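Local coordinates for glutathione S-transferase (Burkholderia xenovorans, PDB 2DSA), which binds glutathione together with a biphenyl metabolite and probably acts as a glutathione transferase that reductively dechlorinates polychlorinated biphenyl metabolites, at residues V30-A33 with S34-T37; F159-L162 with G163-A166; Q179-Q182 with G183-G187. All blocks are in the same frame, centred on the assembly; numbering follows the deposited sequence.

Contact 1 (V30-A33 with S34-T37). With GSH (glutathione), chain E.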
loop_
_atom_site.group_PDB
_atom_site.type_symbol
_atom_site.label_atom_id
_atom_site.label_comp_id
_atom_site.label_asym_id
_atom_site.label_seq_id
_atom_site.Cartn_x
_atom_site.Cartn_y
_atom_site.Cartn_z
ATOM N N VAL A 30 -14.988 1.788 16.955
ATOM C CA VAL A 30 -15.818 1.092 15.983
ATOM C C VAL A 30 -15.899 -0.368 16.409
ATOM O O VAL A 30 -14.872 -0.986 16.708
ATOM C CB VAL A 30 -15.244 1.227 14.537
ATOM C CG1 VAL A 30 -16.050 0.392 13.531
ATOM C CG2 VAL A 30 -15.197 2.702 14.105
ATOM N N ASP A 31 -17.120 -0.904 16.469
ATOM C CA ASP A 31 -17.309 -2.338 16.679
ATOM C C ASP A 31 -17.149 -3.041 15.336
ATOM O O ASP A 31 -18.034 -2.975 14.488
ATOM C CB ASP A 31 -18.685 -2.634 17.308
ATOM C CG ASP A 31 -18.863 -4.115 17.689
ATOM O OD1 ASP A 31 -18.713 -5.012 16.822
ATOM O OD2 ASP A 31 -19.172 -4.388 18.866
ATOM N N LEU A 32 -16.024 -3.717 15.145
ATOM C CA LEU A 32 -15.734 -4.353 13.856
ATOM C C LEU A 32 -16.603 -5.578 13.532
ATOM O O LEU A 32 -16.646 -6.019 12.374
ATOM C CB LEU A 32 -14.237 -4.692 13.729
ATOM C CG LEU A 32 -13.220 -3.537 13.746
ATOM C CD1 LEU A 32 -11.813 -4.072 13.635
ATOM C CD2 LEU A 32 -13.492 -2.515 12.638
ATOM N N ALA A 33 -17.291 -6.126 14.533
ATOM C CA ALA A 33 -18.230 -7.228 14.283
ATOM C C ALA A 33 -19.572 -6.720 13.743
ATOM O O ALA A 33 -20.045 -7.176 12.688
ATOM C CB ALA A 33 -18.422 -8.088 15.550
ATOM N N SER A 34 -20.163 -5.763 14.463
ATOM C CA SER A 34 -21.464 -5.164 14.109
ATOM C C SER A 34 -21.374 -3.955 13.163
ATOM O O SER A 34 -22.395 -3.526 12.597
ATOM C CB SER A 34 -22.193 -4.729 15.375
ATOM O OG SER A 34 -21.472 -3.705 16.039
ATOM N N LYS A 35 -20.159 -3.404 13.019
ATOM C CA LYS A 35 -19.892 -2.237 12.163
ATOM C C LYS A 35 -20.646 -0.987 12.619
ATOM O O LYS A 35 -21.109 -0.192 11.803
ATOM C CB LYS A 35 -20.176 -2.563 10.692
ATOM C CG LYS A 35 -18.984 -3.084 9.891
ATOM C CD LYS A 35 -17.904 -3.703 10.744
ATOM C CE LYS A 35 -16.628 -3.898 9.963
ATOM N NZ LYS A 35 -16.861 -4.590 8.669
ATOM N N LYS A 36 -20.758 -0.829 13.935
ATOM C CA LYS A 36 -21.350 0.361 14.527
ATOM C C LYS A 36 -20.269 1.145 15.247
ATOM O O LYS A 36 -19.418 0.567 15.925
ATOM C CB LYS A 36 -22.470 -0.001 15.512
ATOM C CG LYS A 36 -23.458 -1.038 15.000
ATOM C CD LYS A 36 -24.182 -0.580 13.733
ATOM C CE LYS A 36 -25.453 0.170 14.060
ATOM N NZ LYS A 36 -26.420 -0.720 14.780
ATOM N N THR A 37 -20.293 2.460 15.083
ATOM C CA THR A 37 -19.427 3.313 15.872
ATOM C C THR A 37 -19.918 3.346 17.333
ATOM O O THR A 37 -20.891 2.660 17.689
ATOM C CB THR A 37 -19.329 4.734 15.294
ATOM O OG1 THR A 37 -20.543 5.450 15.552
ATOM C CG2 THR A 37 -19.050 4.696 13.797
HETATM N N1 GSH E . -6.239 -1.420 3.191
HETATM C CA1 GSH E . -6.624 -1.046 4.557
HETATM C C1 GSH E . -5.644 -0.067 5.143
HETATM O O11 GSH E . -4.418 -0.183 4.900
HETATM O O12 GSH E . -6.036 0.860 5.899
HETATM C CB1 GSH E . -6.695 -2.235 5.509
HETATM C CG1 GSH E . -7.296 -1.812 6.859
HETATM C CD1 GSH E . -7.635 -3.031 7.672
HETATM O OE1 GSH E . -7.319 -4.269 7.124
HETATM N N2 GSH E . -8.207 -2.866 8.868
HETATM C CA2 GSH E . -8.632 -3.949 9.740
HETATM C C2 GSH E . -10.118 -3.984 9.902
HETATM O O2 GSH E . -10.826 -2.818 10.180
HETATM C CB2 GSH E . -8.015 -3.831 11.134
HETATM S SG2 GSH E . -6.219 -3.965 11.038
HETATM N N3 GSH E . -10.717 -5.152 9.777
HETATM C CA3 GSH E . -11.446 -5.496 8.566
HETATM C C3 GSH E . -12.884 -5.635 8.937
HETATM O O31 GSH E . -13.214 -5.296 10.097
HETATM O O32 GSH E . -13.732 -6.070 8.124
#
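Ser34 opens the return arm of the hairpin by giving its backbone N to Asp31 OD1, 2.9 Å away and nearly straight at 173°. The N-H comes down on the carboxylate from above its plane. Asp31 CG lies anti to its backbone N (chi1 -174°), which places the carboxylate back over the turn, where OD1 takes a weak bond from Ala33 N. Lys35 follows in a left-handed backbone conformation (phi 62°); its N reaches Asp31 O in a weak, bent bond of 2.6 Å. Its side chain, kinked at chi2 and chi4, runs alongside the Leu32 carbonyl, with CD 3.1 Å from Leu32 O, and brings NZ to 3.5 Å from glutathione O32. Leu32 meets the same tripeptide with its branches, CD2 lying 3.6 Å from glutathione O2. Lys36 O accepts Asp31 N at 2.8 Å; with left-handed Lys35 before it, two residues face Asp31, which fits a G1 beta bulge. Thr37 closes the hairpin beside Val30, their CG2 methyls 4.3 Å apart in a non-hydrogen-bonded pair. Strand 36-37 forms one edge of the thioredoxin-like sheet within this chain; strand 26-31 lies between it and strand 2-5, whose Tyr4 packs against Val30 and Thr37.

Contact 2 (F159-L162 with G163-A166). With HPX ((2Z,4E)-2-hydroxy-6-oxo-6-phenylhexa-2,4-dienoic acid), chain F.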
loop_
_atom_site.group_PDB
_atom_site.type_symbol
_atom_site.label_atom_id
_atom_site.label_comp_id
_atom_site.label_asym_id
_atom_site.label_seq_id
_atom_site.Cartn_x
_atom_site.Cartn_y
_atom_site.Cartn_z
ATOM N N PHE A 159 5.923 -0.802 13.887
ATOM C CA PHE A 159 5.775 -1.125 15.302
ATOM C C PHE A 159 4.410 -1.734 15.641
ATOM O O PHE A 159 4.317 -2.668 16.449
ATOM C CB PHE A 159 6.028 0.131 16.143
ATOM C CG PHE A 159 5.701 -0.040 17.591
ATOM C CD1 PHE A 159 6.664 -0.514 18.485
ATOM C CD2 PHE A 159 4.423 0.271 18.075
ATOM C CE1 PHE A 159 6.358 -0.684 19.823
ATOM C CE2 PHE A 159 4.116 0.114 19.419
ATOM C CZ PHE A 159 5.075 -0.357 20.290
ATOM N N VAL A 160 3.353 -1.221 15.017
ATOM C CA VAL A 160 2.001 -1.691 15.302
ATOM C C VAL A 160 1.760 -3.113 14.757
ATOM O O VAL A 160 1.236 -3.978 15.466
ATOM C CB VAL A 160 0.937 -0.699 14.788
ATOM C CG1 VAL A 160 -0.473 -1.328 14.792
ATOM C CG2 VAL A 160 0.971 0.601 15.624
ATOM N N VAL A 161 2.130 -3.327 13.498
ATOM C CA VAL A 161 2.066 -4.637 12.866
ATOM C C VAL A 161 2.924 -5.646 13.648
ATOM O O VAL A 161 2.462 -6.731 13.944
ATOM C CB VAL A 161 2.465 -4.576 11.353
ATOM C CG1 VAL A 161 2.557 -5.985 10.740
ATOM C CG2 VAL A 161 1.470 -3.712 10.545
ATOM N N LEU A 162 4.152 -5.282 14.003
ATOM C CA LEU A 162 4.990 -6.173 14.828
ATOM C C LEU A 162 4.336 -6.578 16.153
ATOM O O LEU A 162 4.480 -7.723 16.595
ATOM C CB LEU A 162 6.386 -5.604 15.063
ATOM C CG LEU A 162 7.342 -5.519 13.868
ATOM C CD1 LEU A 162 8.671 -4.903 14.318
ATOM C CD2 LEU A 162 7.550 -6.875 13.174
ATOM N N GLY A 163 3.609 -5.642 16.764
ATOM C CA GLY A 163 2.888 -5.889 18.006
ATOM C C GLY A 163 1.841 -6.986 17.907
ATOM O O GLY A 163 1.450 -7.574 18.913
ATOM N N TRP A 164 1.398 -7.289 16.700
ATOM C CA TRP A 164 0.396 -8.331 16.504
ATOM C C TRP A 164 0.932 -9.745 16.686
ATOM O O TRP A 164 0.157 -10.690 16.830
ATOM C CB TRP A 164 -0.211 -8.228 15.115
ATOM C CG TRP A 164 -1.017 -7.009 14.891
ATOM C CD1 TRP A 164 -1.542 -6.181 15.841
ATOM C CD2 TRP A 164 -1.429 -6.492 13.623
ATOM N NE1 TRP A 164 -2.240 -5.166 15.242
ATOM C CE2 TRP A 164 -2.193 -5.332 13.880
ATOM C CE3 TRP A 164 -1.227 -6.897 12.295
ATOM C CZ2 TRP A 164 -2.757 -4.559 12.854
ATOM C CZ3 TRP A 164 -1.783 -6.133 11.270
ATOM C CH2 TRP A 164 -2.542 -4.967 11.561
ATOM N N SER A 165 2.254 -9.882 16.658
ATOM C CA SER A 165 2.902 -11.190 16.603
ATOM C C SER A 165 2.642 -12.055 17.839
ATOM O O SER A 165 2.476 -13.264 17.713
ATOM C CB SER A 165 4.395 -11.025 16.348
ATOM O OG SER A 165 4.941 -10.243 17.377
ATOM N N ALA A 166 2.598 -11.430 19.020
ATOM C CA ALA A 166 2.250 -12.122 20.267
ATOM C C ALA A 166 0.865 -12.761 20.211
ATOM O O ALA A 166 0.644 -13.839 20.774
ATOM C CB ALA A 166 2.335 -11.166 21.443
HETATM C CB3 HPX F . -5.579 -6.591 19.034
HETATM C CB4 HPX F . -4.423 -7.365 18.987
HETATM C CB5 HPX F . -3.960 -7.854 17.763
HETATM C CB6 HPX F . -4.654 -7.556 16.594
HETATM C CB1 HPX F . -5.806 -6.782 16.640
HETATM C CB2 HPX F . -6.269 -6.301 17.861
HETATM C CA6 HPX F . -6.564 -6.471 15.386
HETATM O OA4 HPX F . -7.747 -6.171 15.466
HETATM C CA5 HPX F . -5.922 -6.525 14.061
HETATM C CA4 HPX F . -6.624 -7.053 13.066
HETATM C CA3 HPX F . -6.085 -7.139 11.700
HETATM C CA2 HPX F . -6.883 -7.373 10.650
HETATM O OA3 HPX F . -8.194 -7.560 10.753
HETATM C CA1 HPX F . -6.298 -7.426 9.333
HETATM O OA2 HPX F . -7.055 -7.420 8.339
HETATM O OA1 HPX F . -5.056 -7.463 9.249
#
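Gly163 N bonds to Phe159 O at 3.1 Å, a regular helical bond, but the next two donors reach back only three residues: Trp164 N to Val161 O at 3.0 Å and Ser165 N to Leu162 O. Both of these N-H groups sit well above the plane of the carbonyl they meet, as the chain tightens on leaving helix 153-163. Leu162 O also takes the Ser165 hydroxyl, 2.7 Å from OG and almost in line with the C=O bond. A chi1 of 59° tucks OG between the backbone N and carbonyl carbon of Ser165, turning it back to this carbonyl, which is thus gripped by two donors from one residue. The tightened turn belongs to the all-helical C-terminal domain of the glutathione transferase fold and places Trp164 in the pocket that holds HPX and glutathione. There the indole stands as a partition between helix and HPX. Over one face, Val161 CA makes a CH-pi contact 4.2 Å from the centroid of the six-membered ring, 20° off its normal, while Val160 O lies above the same face toward the rim. Val161 CG2 approaches ring atom CZ3 at 4.1 Å. The opposite face belongs to HPX: its phenyl carbon CB6 comes within 3.5 Å of Trp164 CD1, and its dienoate chain carbon CA5 lies over the rim of the indole near CE2 and CZ2. Trp164 NE1 is hydrogen-bonded to Gly8 O, which helps fix the ring's rotation, and His106 and Phe113 meet the indole edge-to-face.

Contact 3 (Q179-Q182 with G183-G187)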
loop_
_atom_site.group_PDB
_atom_site.type_symbol
_atom_site.label_atom_id
_atom_site.label_comp_id
_atom_site.label_asym_id
_atom_site.label_seq_id
_atom_site.Cartn_x
_atom_site.Cartn_y
_atom_site.Cartn_z
ATOM N N GLN A 179 13.102 -6.868 17.744
ATOM C CA GLN A 179 12.837 -6.708 19.179
ATOM C C GLN A 179 13.505 -5.454 19.731
ATOM O O GLN A 179 12.934 -4.753 20.558
ATOM C CB GLN A 179 13.317 -7.937 19.948
ATOM C CG GLN A 179 12.544 -9.191 19.629
ATOM C CD GLN A 179 13.223 -10.435 20.148
ATOM O OE1 GLN A 179 14.450 -10.551 20.112
ATOM N NE2 GLN A 179 12.422 -11.392 20.615
ATOM N N ALA A 180 14.723 -5.187 19.272
ATOM C CA ALA A 180 15.436 -3.963 19.619
ATOM C C ALA A 180 14.657 -2.738 19.139
ATOM O O ALA A 180 14.546 -1.745 19.860
ATOM C CB ALA A 180 16.829 -3.974 19.021
ATOM N N PHE A 181 14.112 -2.831 17.929
ATOM C CA PHE A 181 13.285 -1.772 17.346
ATOM C C PHE A 181 12.007 -1.551 18.158
ATOM O O PHE A 181 11.627 -0.412 18.406
ATOM C CB PHE A 181 12.976 -2.099 15.874
ATOM C CG PHE A 181 11.906 -1.234 15.258
ATOM C CD1 PHE A 181 12.233 -0.026 14.649
ATOM C CD2 PHE A 181 10.572 -1.649 15.258
ATOM C CE1 PHE A 181 11.243 0.762 14.066
ATOM C CE2 PHE A 181 9.581 -0.869 14.683
ATOM C CZ PHE A 181 9.916 0.332 14.086
ATOM N N GLN A 182 11.364 -2.639 18.582
ATOM C CA GLN A 182 10.157 -2.558 19.414
ATOM C C GLN A 182 10.380 -1.783 20.701
ATOM O O GLN A 182 9.534 -0.981 21.099
ATOM C CB GLN A 182 9.645 -3.947 19.753
ATOM C CG GLN A 182 8.971 -4.631 18.600
ATOM C CD GLN A 182 8.468 -6.001 18.956
ATOM O OE1 GLN A 182 7.284 -6.306 18.786
ATOM N NE2 GLN A 182 9.359 -6.842 19.471
ATOM N N GLY A 183 11.519 -2.027 21.348
ATOM C CA GLY A 183 11.861 -1.348 22.592
ATOM C C GLY A 183 12.229 0.110 22.393
ATOM O O GLY A 183 11.986 0.945 23.259
ATOM N N ARG A 184 12.823 0.401 21.241
ATOM C CA ARG A 184 13.209 1.744 20.841
ATOM C C ARG A 184 11.978 2.631 20.616
ATOM O O ARG A 184 11.943 3.776 21.066
ATOM C CB ARG A 184 14.040 1.650 19.558
ATOM C CG ARG A 184 14.908 2.845 19.267
ATOM C CD ARG A 184 16.187 2.441 18.539
ATOM N NE ARG A 184 15.904 1.548 17.424
ATOM C CZ ARG A 184 16.474 0.361 17.225
ATOM N NH1 ARG A 184 17.406 -0.118 18.049
ATOM N NH2 ARG A 184 16.111 -0.338 16.168
ATOM N N VAL A 185 10.977 2.089 19.923
ATOM C CA VAL A 185 9.755 2.814 19.591
ATOM C C VAL A 185 8.723 2.764 20.718
ATOM O O VAL A 185 8.113 3.785 21.049
ATOM C CB VAL A 185 9.132 2.298 18.266
ATOM C CG1 VAL A 185 7.828 3.025 17.958
ATOM C CG2 VAL A 185 10.098 2.478 17.117
ATOM N N GLY A 186 8.531 1.574 21.292
ATOM C CA GLY A 186 7.543 1.337 22.338
ATOM C C GLY A 186 7.780 2.144 23.591
ATOM O O GLY A 186 6.861 2.321 24.399
ATOM N N GLY A 187 9.012 2.635 23.741
ATOM C CA GLY A 187 9.432 3.417 24.898
ATOM C C GLY A 187 9.150 4.912 24.804
ATOM O O GLY A 187 9.397 5.650 25.764
#
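Four successive i to i+4 bonds, from Gly183 N to Gln179 O through Gly186 N to Gln182 O at 2.8 Å, keep this part of helix 176-186 regular. One turn apart, Phe181 and Val185 lie side by side and point the same way. Val185 CG2 sits over one face of the phenyl ring in a CH-pi contact, 3.9 Å from the centroid and 22° off the normal, displaced toward the CE1 and CZ rim, where each carbon is 3.7 Å away. Arg184 approaches Phe181 differently. Its chain bends at chi2 and chi3 and doubles back along the helix, so that the guanidinium lays a face against the backbone, with Ala180 O and Phe181 CA over it. NH2 comes 3.4 Å from Phe181 CA and 3.6 Å from Phe181 CB, near the plane of the ring at its edge; ring and guanidinium planes are 69° apart. This fold-back is consistent with the hydrogen bond from Arg184 NH2 to Pro144 O, in the loop before helix 153-163. Phe181 packs on Asp155, Leu158 and Leu162 of helix 153-163 and Val185 on Phe159. Gly186 O accepts a bond from Gln192 NE2 of helix 189-197.

Overall arrangement
Contacts 1 and 2 approach the bound ligands from different domains: the hairpin 30-37 of the thioredoxin-like domain reaches glutathione through Leu32 and Lys35, whereas Trp164 of the helical domain touches both glutathione and HPX. The centres of contact 1 and contact 2 are about 22 Å apart and the nearest atoms of contact 1 and contact 2 about 9 Å, with no direct touch; the ligands occupy the cleft between them. Contact 3 is a layer further back, its centre about 31 Å from that of contact 1 and 11 Å from that of contact 2. It meets contact 2 directly: Phe159 CE1 lies 3.4 Å from both Gln182 O and Gly186 CA, packing helix 153-163 against helix 176-186.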